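Local coordinates for ParM protein (Staphylococcus aureus, PDB 3JS6) that probably assembles into actin-like filaments that segregate plasmid DNA to daughter cells, at residues M7-F11 against S99-A104. Numbering follows the deposited sequence.
Sequences MALDF and SIGLLA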
loop_
_atom_site.group_PDB
_atom_site.type_symbol
_atom_site.label_atom_id
_atom_site.label_comp_id
_atom_site.label_asym_id
_atom_site.label_seq_id
_atom_site.Cartn_x
_atom_site.Cartn_y
_atom_site.Cartn_z
HETATM N N MSE A 7 -2.852 9.518 10.672
HETATM C CA MSE A 7 -2.211 8.240 10.351
HETATM C C MSE A 7 -2.721 7.815 8.984
HETATM O O MSE A 7 -3.937 7.745 8.781
HETATM C CB MSE A 7 -2.592 7.133 11.321
HETATM C CG MSE A 7 -1.982 7.195 12.722
HETATM SE SE MSE A 7 -2.544 5.578 13.736
HETATM C CE MSE A 7 -1.435 5.768 15.280
ATOM N N ALA A 8 -1.800 7.523 8.060
ATOM C CA ALA A 8 -2.169 7.069 6.733
ATOM C C ALA A 8 -1.631 5.643 6.658
ATOM O O ALA A 8 -0.465 5.400 6.957
ATOM C CB ALA A 8 -1.537 7.924 5.675
ATOM N N LEU A 9 -2.499 4.716 6.275
ATOM C CA LEU A 9 -2.149 3.293 6.219
ATOM C C LEU A 9 -2.599 2.672 4.922
ATOM O O LEU A 9 -3.648 3.023 4.398
ATOM C CB LEU A 9 -2.817 2.547 7.368
ATOM C CG LEU A 9 -2.182 2.745 8.746
ATOM C CD1 LEU A 9 -3.124 2.222 9.860
ATOM C CD2 LEU A 9 -0.828 1.989 8.771
ATOM N N ASP A 10 -1.806 1.733 4.421
ATOM C CA ASP A 10 -2.127 1.060 3.160
ATOM C C ASP A 10 -1.843 -0.416 3.374
ATOM O O ASP A 10 -0.673 -0.820 3.387
ATOM C CB ASP A 10 -1.206 1.614 2.077
ATOM C CG ASP A 10 -1.453 0.986 0.695
ATOM O OD1 ASP A 10 -2.355 0.131 0.548
ATOM O OD2 ASP A 10 -0.741 1.379 -0.252
ATOM N N PHE A 11 -2.891 -1.208 3.572
ATOM C CA PHE A 11 -2.729 -2.640 3.801
ATOM C C PHE A 11 -2.815 -3.363 2.463
ATOM O O PHE A 11 -3.841 -3.925 2.109
ATOM C CB PHE A 11 -3.809 -3.149 4.754
ATOM C CG PHE A 11 -3.755 -2.508 6.113
ATOM C CD1 PHE A 11 -4.533 -1.387 6.408
ATOM C CD2 PHE A 11 -2.890 -3.002 7.085
ATOM C CE1 PHE A 11 -4.447 -0.763 7.664
ATOM C CE2 PHE A 11 -2.794 -2.382 8.350
ATOM C CZ PHE A 11 -3.576 -1.260 8.630
ATOM N N SER A 99 0.272 -2.150 13.185
ATOM C CA SER A 99 0.538 -1.073 12.232
ATOM C C SER A 99 0.142 0.251 12.894
ATOM O O SER A 99 0.866 1.248 12.843
ATOM C CB SER A 99 -0.274 -1.299 10.950
ATOM O OG SER A 99 0.175 -2.470 10.282
ATOM N N ILE A 100 -1.012 0.257 13.532
ATOM C CA ILE A 100 -1.435 1.463 14.225
ATOM C C ILE A 100 -0.428 1.731 15.345
ATOM O O ILE A 100 0.016 2.864 15.547
ATOM C CB ILE A 100 -2.861 1.293 14.791
ATOM C CG1 ILE A 100 -3.865 1.401 13.626
ATOM C CG2 ILE A 100 -3.112 2.328 15.895
ATOM C CD1 ILE A 100 -5.316 1.120 13.997
ATOM N N GLY A 101 -0.034 0.676 16.055
ATOM C CA GLY A 101 0.923 0.836 17.135
ATOM C C GLY A 101 2.269 1.409 16.705
ATOM O O GLY A 101 2.851 2.241 17.416
ATOM N N LEU A 102 2.773 0.973 15.551
ATOM C CA LEU A 102 4.064 1.461 15.048
ATOM C C LEU A 102 3.988 2.958 14.779
ATOM O O LEU A 102 4.940 3.689 15.030
ATOM C CB LEU A 102 4.470 0.770 13.739
ATOM C CG LEU A 102 5.455 -0.400 13.726
ATOM C CD1 LEU A 102 5.826 -0.673 12.250
ATOM C CD2 LEU A 102 6.725 -0.088 14.558
ATOM N N LEU A 103 2.868 3.406 14.225
ATOM C CA LEU A 103 2.719 4.825 13.968
ATOM C C LEU A 103 2.578 5.580 15.297
ATOM O O LEU A 103 3.175 6.655 15.460
ATOM C CB LEU A 103 1.531 5.102 13.049
ATOM C CG LEU A 103 1.626 4.523 11.613
ATOM C CD1 LEU A 103 0.435 5.014 10.776
ATOM C CD2 LEU A 103 2.941 4.946 10.931
ATOM N N ALA A 104 1.846 5.001 16.253
ATOM C CA ALA A 104 1.655 5.641 17.560
ATOM C C ALA A 104 2.984 5.827 18.281
ATOM O O ALA A 104 3.200 6.835 18.962
ATOM C CB ALA A 104 0.674 4.810 18.449
#
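M7, a selenomethionine, reaches from the strand across to the last turn of the helix and lies alongside L103, the two side chains pointing antiparallel to one another. Its chain is fully extended beyond CG (chi2 -176°, chi3 171°), which carries the terminal methyl onto the helix backbone: CE of M7 lies 3.3 Å from O of I100 and 3.5 Å from N of A104, beside the helical hydrogen bond that joins those two atoms. The same methyl touches CB of L103 and CB of A104, while the selenium sits 3.9 Å from CG2 of I100, whose side chain runs roughly perpendicular to that of M7. L103 answers from the helix with its CD1 methyl, which packs 3.7 Å from CB of M7 and 3.8 Å from CD2 of L9 and so bridges the two strand residues. L9 spreads its two methyls over successive helix residues, CD2 against CB of S99, and CD1 3.9 Å from CG1 of I100. At the far end the ring of F11 meets S99 obliquely, CE2 lying 3.5 Å from OG; this hydroxyl is hydrogen-bonded to O of L95, one turn back in the helix. The contact is buried and largely apolar, with the segment axes 9.6 Å apart and running roughly antiparallel, at 144°. It packs helix 90-104 on one face of the actin-like N-terminal domain's sheet, where strand 4-11 lies between strands 15-20 and 111-120; I20 and I116 extend the same apolar layer, and A8 points away from the helix and packs on helix 325-342.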